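Local coordinates for beta-galactosidase (Bacillus circulans, PDB 4MAD), which probably hydrolyses terminal non-reducing beta-D-galactose residues from beta-D-galactosides, as a family 35 glycoside hydrolase, at residues G477-G481 and N482-F486; Y389-Y393 and G394-Y398; N177-K180 and Y181-Y184; N300-T304 and D305-T309. All coordinates share one frame; numbering follows the deposited sequence.

Contact 1: G477-G481 and N482-F486; sequences GVRLG and NQFLF
Leu480 and Gln483 face each other as the closing pair of a beta hairpin with a two-residue loop, in which a type II' turn through Gly481 and Asn482 joins strand 473-480 to the short edge strand 483-484. Leu480 N donates to Gln483 O at 2.9 Å, and Gln483 N returns a bond to Leu480 O. Gly481 fits the first corner with phi/psi of 58°/-126°, a positive phi that favours glycine. One pair further in, Arg479 and Phe484 form a non-hydrogen-bonded pair with CA atoms 4.1 Å apart. Their side chains share one face of the sheet, where Arg479 CD lies 3.9 Å from Phe484 CE1 and the guanidinium and ring planes stand almost perpendicular. On the face of Leu480 and Gln483, Leu480 CD1 reaches Leu485 CD2 at 3.8 Å, and both leucines rest on Ile402 of strand 395-403. Gln414 OE1 in the neighbouring strand 409-417 accepts from Arg479 NE. Leu485 N donates to Val478 O at 2.9 Å, and beyond it a water accepts from Val478 N and donates to Leu485 O. Near the turn, Gly481 O lies in the guanidinium plane of Arg479 and accepts from its NH1 at 3.1 Å.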
loop_
_atom_site.group_PDB
_atom_site.type_symbol
_atom_site.label_atom_id
_atom_site.label_comp_id
_atom_site.label_asym_id
_atom_site.label_seq_id
_atom_site.Cartn_x
_atom_site.Cartn_y
_atom_site.Cartn_z
ATOM N N GLY A 477 -24.971 -8.336 7.641
ATOM C CA GLY A 477 -26.276 -7.740 7.822
ATOM C C GLY A 477 -26.292 -6.490 8.668
ATOM O O GLY A 477 -25.310 -6.151 9.280
ATOM N N VAL A 478 -27.445 -5.839 8.689
ATOM C CA VAL A 478 -27.740 -4.764 9.616
ATOM C C VAL A 478 -29.031 -5.080 10.352
ATOM O O VAL A 478 -29.954 -5.479 9.759
ATOM C CB VAL A 478 -27.898 -3.455 8.893
ATOM C CG1 VAL A 478 -28.136 -2.362 9.829
ATOM C CG2 VAL A 478 -26.716 -3.175 8.020
ATOM N N ARG A 479 -29.054 -4.926 11.650
ATOM C CA ARG A 479 -30.247 -5.300 12.379
ATOM C C ARG A 479 -30.649 -4.324 13.454
ATOM O O ARG A 479 -29.836 -3.646 13.981
ATOM C CB ARG A 479 -30.132 -6.694 12.962
ATOM C CG ARG A 479 -29.035 -6.900 13.880
ATOM C CD ARG A 479 -28.790 -8.381 14.143
ATOM N NE ARG A 479 -27.466 -8.700 14.627
ATOM C CZ ARG A 479 -27.077 -8.667 15.888
ATOM N NH1 ARG A 479 -27.882 -8.304 16.854
ATOM N NH2 ARG A 479 -25.861 -8.994 16.201
ATOM N N LEU A 480 -31.938 -4.318 13.741
ATOM C CA LEU A 480 -32.471 -3.580 14.842
ATOM C C LEU A 480 -32.872 -4.634 15.866
ATOM O O LEU A 480 -33.684 -5.452 15.594
ATOM C CB LEU A 480 -33.695 -2.823 14.358
ATOM C CG LEU A 480 -33.440 -1.753 13.306
ATOM C CD1 LEU A 480 -34.660 -1.294 12.714
ATOM C CD2 LEU A 480 -32.652 -0.593 13.810
ATOM N N GLY A 481 -32.275 -4.626 17.026
ATOM C CA GLY A 481 -32.387 -5.798 17.855
ATOM C C GLY A 481 -31.849 -7.006 17.089
ATOM O O GLY A 481 -30.744 -7.012 16.672
ATOM N N ASN A 482 -32.647 -8.055 16.967
ATOM C CA ASN A 482 -32.257 -9.211 16.195
ATOM C C ASN A 482 -32.818 -9.191 14.804
ATOM O O ASN A 482 -32.559 -10.083 14.044
ATOM C CB ASN A 482 -32.664 -10.506 16.860
ATOM C CG ASN A 482 -31.947 -10.741 18.145
ATOM O OD1 ASN A 482 -30.777 -10.550 18.257
ATOM N ND2 ASN A 482 -32.684 -11.135 19.119
ATOM N N GLN A 483 -33.597 -8.169 14.496
ATOM C CA GLN A 483 -34.204 -8.113 13.202
ATOM C C GLN A 483 -33.310 -7.519 12.083
ATOM O O GLN A 483 -33.092 -6.366 12.031
ATOM C CB GLN A 483 -35.549 -7.400 13.248
ATOM C CG GLN A 483 -36.301 -7.448 11.947
ATOM C CD GLN A 483 -37.402 -6.425 11.907
ATOM O OE1 GLN A 483 -38.323 -6.550 12.623
ATOM N NE2 GLN A 483 -37.286 -5.427 11.105
ATOM N N PHE A 484 -32.888 -8.376 11.180
ATOM C CA PHE A 484 -32.168 -7.975 10.011
ATOM C C PHE A 484 -33.070 -7.170 9.112
ATOM O O PHE A 484 -34.218 -7.456 8.996
ATOM C CB PHE A 484 -31.701 -9.199 9.234
ATOM C CG PHE A 484 -30.519 -9.900 9.835
ATOM C CD1 PHE A 484 -29.369 -9.234 10.050
ATOM C CD2 PHE A 484 -30.550 -11.221 10.157
ATOM C CE1 PHE A 484 -28.285 -9.854 10.550
ATOM C CE2 PHE A 484 -29.487 -11.826 10.683
ATOM C CZ PHE A 484 -28.340 -11.135 10.876
ATOM N N LEU A 485 -32.482 -6.192 8.453
ATOM C CA LEU A 485 -33.167 -5.373 7.489
ATOM C C LEU A 485 -32.877 -5.833 6.066
ATOM O O LEU A 485 -31.795 -6.134 5.770
ATOM C CB LEU A 485 -32.767 -3.909 7.667
ATOM C CG LEU A 485 -32.962 -3.327 9.070
ATOM C CD1 LEU A 485 -32.531 -1.892 9.138
ATOM C CD2 LEU A 485 -34.330 -3.506 9.594
ATOM N N PHE A 486 -33.903 -5.905 5.247
ATOM C CA PHE A 486 -33.777 -6.343 3.901
ATOM C C PHE A 486 -34.190 -5.295 2.829
ATOM O O PHE A 486 -34.690 -4.267 3.139
ATOM C CB PHE A 486 -34.478 -7.695 3.762
ATOM C CG PHE A 486 -33.863 -8.780 4.619
ATOM C CD1 PHE A 486 -32.647 -9.308 4.305
ATOM C CD2 PHE A 486 -34.474 -9.218 5.747
ATOM C CE1 PHE A 486 -32.082 -10.279 5.060
ATOM C CE2 PHE A 486 -33.960 -10.187 6.494
ATOM C CZ PHE A 486 -32.735 -10.694 6.208
HETATM O O HOH W 1 -29.402 -7.183 7.016
#

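Contact 2: Y389-Y393 and G394-Y398; sequences YGQAY and GFIVY
Gln391 reaches across the bend in the chain with an extended side chain, CG lying opposite the backbone N (chi1 -176°) and the next torsion extended as well. From CB, which leads toward residues 394-398, the chain runs straight through CG to CD, and CD arrives 3.7 Å from Phe395 O. At the tip NE2 serves two backbone carbonyls. It donates to Tyr393 O at 2.8 Å and to Phe395 O at 2.9 Å, and both N-H...O bonds are nearly straight. Both acceptors lie in the amide plane, so the pair fixes the rotation of the amide, although each carbonyl is met from above its own plane and not on a lone pair. The other branch, OE1, sits 3.6 Å from Ile396 CB and is buried without a polar partner in the model. This amide thus bridges the loop to Phe395 of strand 395-403, which belongs to the six-stranded antiparallel sheet of the first all-beta domain. Gly394 makes the bend with phi/psi of 106°/-136°, angles at which any CB would collide with Tyr393 O, reason enough for a glycine here. Beyond the amide the contact becomes apolar: Ile396 CD1 meets Tyr389 CD2 at 3.9 Å, and Tyr389 CE2 lies 4.1 Å from Tyr398 CE1. The two tyrosine hydroxyls are held outside the segments, Tyr389 OH by Ser380 OG and Leu384 N, Tyr398 OH by Leu384 O and Ile474 N.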
loop_
_atom_site.group_PDB
_atom_site.type_symbol
_atom_site.label_atom_id
_atom_site.label_comp_id
_atom_site.label_asym_id
_atom_site.label_seq_id
_atom_site.Cartn_x
_atom_site.Cartn_y
_atom_site.Cartn_z
ATOM N N TYR A 389 -20.403 -6.056 -5.221
ATOM C CA TYR A 389 -20.991 -5.051 -6.048
ATOM C C TYR A 389 -19.962 -4.596 -7.098
ATOM O O TYR A 389 -20.199 -3.698 -7.779
ATOM C CB TYR A 389 -21.518 -3.888 -5.235
ATOM C CG TYR A 389 -22.574 -4.241 -4.212
ATOM C CD1 TYR A 389 -23.800 -4.725 -4.599
ATOM C CD2 TYR A 389 -22.361 -4.074 -2.893
ATOM C CE1 TYR A 389 -24.741 -5.036 -3.699
ATOM C CE2 TYR A 389 -23.312 -4.374 -1.991
ATOM C CZ TYR A 389 -24.527 -4.867 -2.410
ATOM O OH TYR A 389 -25.513 -5.208 -1.539
ATOM N N GLY A 390 -18.854 -5.294 -7.183
ATOM C CA GLY A 390 -17.784 -4.945 -8.077
ATOM C C GLY A 390 -16.865 -3.820 -7.676
ATOM O O GLY A 390 -16.279 -3.227 -8.519
ATOM N N GLN A 391 -16.750 -3.563 -6.385
ATOM C CA GLN A 391 -15.992 -2.434 -5.913
ATOM C C GLN A 391 -14.761 -2.773 -5.072
ATOM O O GLN A 391 -14.874 -3.369 -4.055
ATOM C CB GLN A 391 -16.880 -1.519 -5.064
ATOM C CG GLN A 391 -16.168 -0.251 -4.620
ATOM C CD GLN A 391 -16.942 0.576 -3.644
ATOM O OE1 GLN A 391 -18.070 0.285 -3.354
ATOM N NE2 GLN A 391 -16.326 1.624 -3.146
ATOM N N ALA A 392 -13.598 -2.362 -5.533
ATOM C CA ALA A 392 -12.371 -2.586 -4.800
ATOM C C ALA A 392 -12.118 -1.662 -3.648
ATOM O O ALA A 392 -11.922 -2.076 -2.578
ATOM C CB ALA A 392 -11.180 -2.510 -5.754
ATOM N N TYR A 393 -12.145 -0.378 -3.944
ATOM C CA TYR A 393 -11.716 0.652 -3.015
ATOM C C TYR A 393 -12.725 1.789 -2.780
ATOM O O TYR A 393 -13.551 2.031 -3.570
ATOM C CB TYR A 393 -10.376 1.249 -3.426
ATOM C CG TYR A 393 -9.334 0.327 -3.998
ATOM C CD1 TYR A 393 -8.777 -0.668 -3.253
ATOM C CD2 TYR A 393 -8.854 0.507 -5.274
ATOM C CE1 TYR A 393 -7.824 -1.480 -3.752
ATOM C CE2 TYR A 393 -7.945 -0.324 -5.800
ATOM C CZ TYR A 393 -7.391 -1.305 -5.051
ATOM O OH TYR A 393 -6.498 -2.139 -5.566
ATOM N N GLY A 394 -12.591 2.445 -1.646
ATOM C CA GLY A 394 -13.349 3.631 -1.331
ATOM C C GLY A 394 -14.472 3.555 -0.325
ATOM O O GLY A 394 -14.330 2.942 0.647
ATOM N N PHE A 395 -15.602 4.181 -0.636
ATOM C CA PHE A 395 -16.730 4.332 0.261
ATOM C C PHE A 395 -17.921 3.692 -0.436
ATOM O O PHE A 395 -17.913 3.538 -1.611
ATOM C CB PHE A 395 -17.046 5.811 0.513
ATOM C CG PHE A 395 -15.942 6.588 1.177
ATOM C CD1 PHE A 395 -15.947 6.789 2.522
ATOM C CD2 PHE A 395 -14.914 7.135 0.449
ATOM C CE1 PHE A 395 -14.965 7.455 3.129
ATOM C CE2 PHE A 395 -13.939 7.824 1.074
ATOM C CZ PHE A 395 -13.960 7.975 2.403
ATOM N N ILE A 396 -18.900 3.300 0.333
ATOM C CA ILE A 396 -20.114 2.751 -0.223
ATOM C C ILE A 396 -21.271 3.131 0.672
ATOM O O ILE A 396 -21.171 3.080 1.834
ATOM C CB ILE A 396 -20.002 1.240 -0.422
ATOM C CG1 ILE A 396 -21.291 0.663 -0.962
ATOM C CG2 ILE A 396 -19.670 0.584 0.826
ATOM C CD1 ILE A 396 -21.153 -0.639 -1.438
ATOM N N VAL A 397 -22.351 3.537 0.058
ATOM C CA VAL A 397 -23.500 3.905 0.802
ATOM C C VAL A 397 -24.545 2.790 0.679
ATOM O O VAL A 397 -24.854 2.372 -0.374
ATOM C CB VAL A 397 -24.152 5.184 0.282
ATOM C CG1 VAL A 397 -25.360 5.493 1.032
ATOM C CG2 VAL A 397 -23.225 6.315 0.352
ATOM N N TYR A 398 -25.058 2.372 1.815
ATOM C CA TYR A 398 -26.069 1.348 1.913
ATOM C C TYR A 398 -27.357 2.018 2.437
ATOM O O TYR A 398 -27.313 2.763 3.343
ATOM C CB TYR A 398 -25.714 0.246 2.907
ATOM C CG TYR A 398 -24.554 -0.676 2.583
ATOM C CD1 TYR A 398 -24.760 -1.908 1.992
ATOM C CD2 TYR A 398 -23.269 -0.371 2.946
ATOM C CE1 TYR A 398 -23.720 -2.742 1.742
ATOM C CE2 TYR A 398 -22.273 -1.212 2.694
ATOM C CZ TYR A 398 -22.490 -2.401 2.085
ATOM O OH TYR A 398 -21.497 -3.227 1.839
#

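Contact 3: N177-K180 and Y181-Y184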
loop_
_atom_site.group_PDB
_atom_site.type_symbol
_atom_site.label_atom_id
_atom_site.label_comp_id
_atom_site.label_asym_id
_atom_site.label_seq_id
_atom_site.Cartn_x
_atom_site.Cartn_y
_atom_site.Cartn_z
ATOM N N ASN A 177 2.103 -23.575 5.685
ATOM C CA ASN A 177 3.068 -24.634 5.455
ATOM C C ASN A 177 2.782 -25.544 4.244
ATOM O O ASN A 177 3.170 -26.648 4.243
ATOM C CB ASN A 177 3.242 -25.470 6.694
ATOM C CG ASN A 177 2.132 -26.386 6.878
ATOM O OD1 ASN A 177 1.114 -26.198 6.317
ATOM N ND2 ASN A 177 2.332 -27.388 7.654
ATOM N N ASP A 178 2.103 -25.047 3.242
ATOM C CA ASP A 178 1.727 -25.848 2.111
ATOM C C ASP A 178 2.807 -25.972 1.079
ATOM O O ASP A 178 2.931 -25.177 0.222
ATOM C CB ASP A 178 0.476 -25.292 1.453
ATOM C CG ASP A 178 -0.196 -26.274 0.519
ATOM O OD1 ASP A 178 0.482 -27.015 -0.161
ATOM O OD2 ASP A 178 -1.417 -26.240 0.456
ATOM N N GLN A 179 3.527 -27.077 1.192
ATOM C CA GLN A 179 4.640 -27.387 0.332
ATOM C C GLN A 179 4.244 -27.639 -1.104
ATOM O O GLN A 179 4.923 -27.255 -1.999
ATOM C CB GLN A 179 5.592 -28.412 0.965
ATOM C CG GLN A 179 6.875 -28.675 0.214
ATOM C CD GLN A 179 7.947 -27.627 0.361
ATOM O OE1 GLN A 179 7.944 -26.824 1.271
ATOM N NE2 GLN A 179 8.890 -27.670 -0.534
ATOM N N LYS A 180 3.098 -28.246 -1.308
ATOM C CA LYS A 180 2.644 -28.449 -2.639
ATOM C C LYS A 180 2.439 -27.115 -3.317
ATOM O O LYS A 180 2.740 -26.972 -4.448
ATOM C CB LYS A 180 1.342 -29.226 -2.665
ATOM C CG LYS A 180 1.494 -30.698 -2.595
ATOM C CD LYS A 180 0.217 -31.429 -2.979
ATOM C CE LYS A 180 0.009 -31.505 -4.478
ATOM N NZ LYS A 180 0.390 -32.795 -5.139
ATOM N N TYR A 181 1.872 -26.171 -2.603
ATOM C CA TYR A 181 1.699 -24.834 -3.148
ATOM C C TYR A 181 3.034 -24.171 -3.490
ATOM O O TYR A 181 3.188 -23.643 -4.537
ATOM C CB TYR A 181 1.007 -23.972 -2.118
ATOM C CG TYR A 181 1.017 -22.467 -2.356
ATOM C CD1 TYR A 181 0.679 -21.928 -3.545
ATOM C CD2 TYR A 181 1.323 -21.606 -1.359
ATOM C CE1 TYR A 181 0.676 -20.566 -3.724
ATOM C CE2 TYR A 181 1.338 -20.276 -1.543
ATOM C CZ TYR A 181 1.009 -19.754 -2.716
ATOM O OH TYR A 181 1.018 -18.433 -2.856
ATOM N N LEU A 182 3.989 -24.235 -2.577
ATOM C CA LEU A 182 5.272 -23.616 -2.823
ATOM C C LEU A 182 5.980 -24.245 -4.032
ATOM O O LEU A 182 6.540 -23.585 -4.834
ATOM C CB LEU A 182 6.153 -23.721 -1.606
ATOM C CG LEU A 182 5.754 -22.902 -0.395
ATOM C CD1 LEU A 182 6.653 -23.160 0.786
ATOM C CD2 LEU A 182 5.725 -21.476 -0.720
ATOM N N GLN A 183 5.914 -25.557 -4.117
ATOM C CA GLN A 183 6.492 -26.276 -5.217
ATOM C C GLN A 183 5.842 -25.940 -6.515
ATOM O O GLN A 183 6.481 -25.791 -7.492
ATOM C CB GLN A 183 6.554 -27.779 -4.946
ATOM C CG GLN A 183 7.490 -28.101 -3.829
ATOM C CD GLN A 183 7.754 -29.544 -3.633
ATOM O OE1 GLN A 183 7.503 -30.320 -4.481
ATOM N NE2 GLN A 183 8.242 -29.902 -2.478
ATOM N N TYR A 184 4.545 -25.805 -6.500
ATOM C CA TYR A 184 3.872 -25.435 -7.694
ATOM C C TYR A 184 4.274 -24.027 -8.141
ATOM O O TYR A 184 4.468 -23.747 -9.289
ATOM C CB TYR A 184 2.397 -25.492 -7.463
ATOM C CG TYR A 184 1.623 -25.207 -8.692
ATOM C CD1 TYR A 184 1.274 -26.214 -9.544
ATOM C CD2 TYR A 184 1.266 -23.934 -9.017
ATOM C CE1 TYR A 184 0.584 -25.968 -10.669
ATOM C CE2 TYR A 184 0.550 -23.674 -10.139
ATOM C CZ TYR A 184 0.214 -24.700 -10.977
ATOM O OH TYR A 184 -0.489 -24.476 -12.129
#
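Asp178 OD1 accepts from Tyr181 N at 2.9 Å, the N-cap bond that starts helix 179-192 in a beta-alpha-beta unit of the (beta/alpha)8 barrel. With CG turned opposite its own backbone N (chi1 -164°), the carboxylate folds back over the first helical turn, and the amide meets OD1 from above the carboxylate plane, 55° out of it. Placed at the positive end of the helix dipole, the carboxylate is probably favoured in its charged form. The other oxygen, OD2, accepts from Phe133 N, so the cap is also anchored to the loop before helix 135-152. Behind the cap the regular helical bonds begin at once: Leu182 N donates to Asp178 O at 3.1 Å, and Gln183 N to Gln179 O at 2.9 Å. The Tyr181 side chain leaves its CB packed 3.8 Å from Asp178 CB and carries its ring away from the cap toward Leu138, with the hydroxyl bonded to Glu169 OE2 and Tyr137 OH and the ring edge-to-face with Tyr172. Leu182 lies about 10 Å, side chain to side chain, from Glu171, the predicted proton donor. In the last turn of the contact Tyr184 N donates to Lys180 O, and Tyr184 CB lies 3.4 Å from that same oxygen.

Contact 4: N300-T304 and D305-T309; sequences NHNET and DYQPT
His301 swings its CG opposite the backbone N (chi1 -160°), and with chi2 at -64° the imidazole is laid over the start of the facing strand in the beta hairpin of strands 299-301 and 306-308. One face of the ring takes Asp305 O, 3.4 Å above the plane and offset toward the rim, with Tyr306 N over the same face. The ring's rotation is set at its edge: ND1 donates to Asn302 O at 2.7 Å with the acceptor only 4° out of the ring plane, which also indicates a hydrogen on ND1. His301 and Tyr306 form the non-hydrogen-bonded pair, CA atoms 4.3 Å apart, and His301 CD2 touches Tyr306 CB on their shared face. The preceding pair, Asn300 with Gln307, is joined by two backbone bonds, the shorter from Gln307 N to Asn300 O at 2.7 Å. On the face these two share, the extended Gln307 chain places OE1 3.6 Å from Asn300 CB. Tyr306 OH bonds to Gly460 O, linking the hairpin to the first all-beta domain, while the Phe467 ring meets that of His301. The Asn300 side chain is about 9 Å from that of the predicted proton donor Glu171, and about 4 Å from a bound 2-(2-methoxyethoxy)ethanol, probably from the crystallisation medium; this is consistent with a place beside the predicted active site. At the loop end Asp305 O accepts from Asn302 N at 3.0 Å, in the carbonyl plane.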
loop_
_atom_site.group_PDB
_atom_site.type_symbol
_atom_site.label_atom_id
_atom_site.label_comp_id
_atom_site.label_asym_id
_atom_site.label_seq_id
_atom_site.Cartn_x
_atom_site.Cartn_y
_atom_site.Cartn_z
ATOM N N ASN A 300 -3.153 -3.940 9.278
ATOM C CA ASN A 300 -2.806 -5.054 10.102
ATOM C C ASN A 300 -3.938 -5.289 11.084
ATOM O O ASN A 300 -4.861 -4.537 11.161
ATOM C CB ASN A 300 -1.505 -4.836 10.856
ATOM C CG ASN A 300 -0.310 -4.840 9.949
ATOM O OD1 ASN A 300 0.161 -5.847 9.574
ATOM N ND2 ASN A 300 0.096 -3.707 9.580
ATOM N N HIS A 301 -3.863 -6.413 11.746
ATOM C CA HIS A 301 -4.807 -6.738 12.785
ATOM C C HIS A 301 -4.024 -7.405 13.908
ATOM O O HIS A 301 -3.376 -8.339 13.674
ATOM C CB HIS A 301 -5.873 -7.691 12.216
ATOM C CG HIS A 301 -7.125 -7.739 13.014
ATOM N ND1 HIS A 301 -7.153 -8.200 14.299
ATOM C CD2 HIS A 301 -8.380 -7.354 12.728
ATOM C CE1 HIS A 301 -8.379 -8.120 14.765
ATOM N NE2 HIS A 301 -9.141 -7.615 13.831
ATOM N N ASN A 302 -4.105 -6.936 15.128
ATOM C CA ASN A 302 -3.422 -7.663 16.155
ATOM C C ASN A 302 -4.424 -8.664 16.717
ATOM O O ASN A 302 -5.326 -9.030 16.056
ATOM C CB ASN A 302 -2.730 -6.781 17.178
ATOM C CG ASN A 302 -3.636 -5.833 17.858
ATOM O OD1 ASN A 302 -3.199 -4.884 18.479
ATOM N ND2 ASN A 302 -4.894 -6.060 17.739
ATOM N N GLU A 303 -4.259 -9.125 17.815
ATOM C CA GLU A 303 -5.363 -10.045 18.085
ATOM C C GLU A 303 -6.682 -9.358 18.406
ATOM O O GLU A 303 -7.706 -9.972 18.447
ATOM C CB GLU A 303 -4.985 -10.978 19.238
ATOM C CG GLU A 303 -3.826 -11.913 18.927
ATOM C CD GLU A 303 -4.097 -12.791 17.721
ATOM O OE1 GLU A 303 -5.242 -13.270 17.578
ATOM O OE2 GLU A 303 -3.165 -13.007 16.918
ATOM N N THR A 304 -6.719 -8.131 18.662
ATOM C CA THR A 304 -7.897 -7.433 19.054
ATOM C C THR A 304 -8.417 -6.410 18.045
ATOM O O THR A 304 -9.583 -6.369 17.791
ATOM C CB THR A 304 -7.695 -6.773 20.417
ATOM O OG1 THR A 304 -8.739 -5.858 20.652
ATOM C CG2 THR A 304 -6.448 -6.038 20.495
ATOM N N ASP A 305 -7.519 -5.592 17.503
ATOM C CA ASP A 305 -7.831 -4.409 16.713
ATOM C C ASP A 305 -7.299 -4.432 15.274
ATOM O O ASP A 305 -6.301 -4.959 15.024
ATOM C CB ASP A 305 -7.188 -3.188 17.327
ATOM C CG ASP A 305 -7.788 -2.812 18.671
ATOM O OD1 ASP A 305 -8.972 -3.042 18.875
ATOM O OD2 ASP A 305 -7.060 -2.273 19.488
ATOM N N TYR A 306 -8.060 -3.826 14.398
ATOM C CA TYR A 306 -7.758 -3.553 13.015
ATOM C C TYR A 306 -6.944 -2.261 12.999
ATOM O O TYR A 306 -7.289 -1.332 13.663
ATOM C CB TYR A 306 -9.052 -3.407 12.205
ATOM C CG TYR A 306 -8.862 -2.730 10.868
ATOM C CD1 TYR A 306 -8.410 -3.425 9.773
ATOM C CD2 TYR A 306 -9.100 -1.407 10.706
ATOM C CE1 TYR A 306 -8.210 -2.821 8.577
ATOM C CE2 TYR A 306 -8.899 -0.791 9.506
ATOM C CZ TYR A 306 -8.438 -1.501 8.437
ATOM O OH TYR A 306 -8.221 -0.916 7.236
ATOM N N GLN A 307 -5.842 -2.234 12.272
ATOM C CA GLN A 307 -4.925 -1.099 12.299
ATOM C C GLN A 307 -4.528 -0.663 10.883
ATOM O O GLN A 307 -3.814 -1.315 10.231
ATOM C CB GLN A 307 -3.669 -1.462 13.080
ATOM C CG GLN A 307 -3.871 -2.173 14.355
ATOM C CD GLN A 307 -2.601 -2.865 14.881
ATOM O OE1 GLN A 307 -2.061 -3.729 14.276
ATOM N NE2 GLN A 307 -2.171 -2.458 16.024
ATOM N N PRO A 308 -5.052 0.444 10.455
ATOM C CA PRO A 308 -4.874 0.866 9.086
ATOM C C PRO A 308 -3.552 1.602 8.965
ATOM O O PRO A 308 -3.239 2.390 9.803
ATOM C CB PRO A 308 -6.066 1.784 8.856
ATOM C CG PRO A 308 -6.422 2.224 10.161
ATOM C CD PRO A 308 -6.153 1.146 11.085
ATOM N N THR A 309 -2.794 1.290 7.940
ATOM C CA THR A 309 -1.547 1.947 7.672
ATOM C C THR A 309 -1.817 3.317 7.045
ATOM O O THR A 309 -2.770 3.458 6.365
ATOM C CB THR A 309 -0.687 1.069 6.756
ATOM O OG1 THR A 309 -0.270 -0.096 7.462
ATOM C CG2 THR A 309 0.531 1.830 6.252
#

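In the fold
Along the chain the order is contact 3, contact 4, contact 2, contact 1, each closing before the next opens. Contacts 3 and 4 belong to the family 35 catalytic region, with centres 28 Å apart: one starts a barrel helix, the other forms a separate two-stranded hairpin. Contacts 1 and 2 share the first all-beta domain but lie in different antiparallel sheets of it, 21 Å apart between centres and about 6 Å between nearest atoms. The centres of contacts 2 and 4 are likewise 21 Å apart, whereas those of contacts 1 and 3 are 42 Å apart. Contact 4 is in the family 35 range, yet its Tyr306 bonds to Gly460 of the first all-beta domain, so it joins the two.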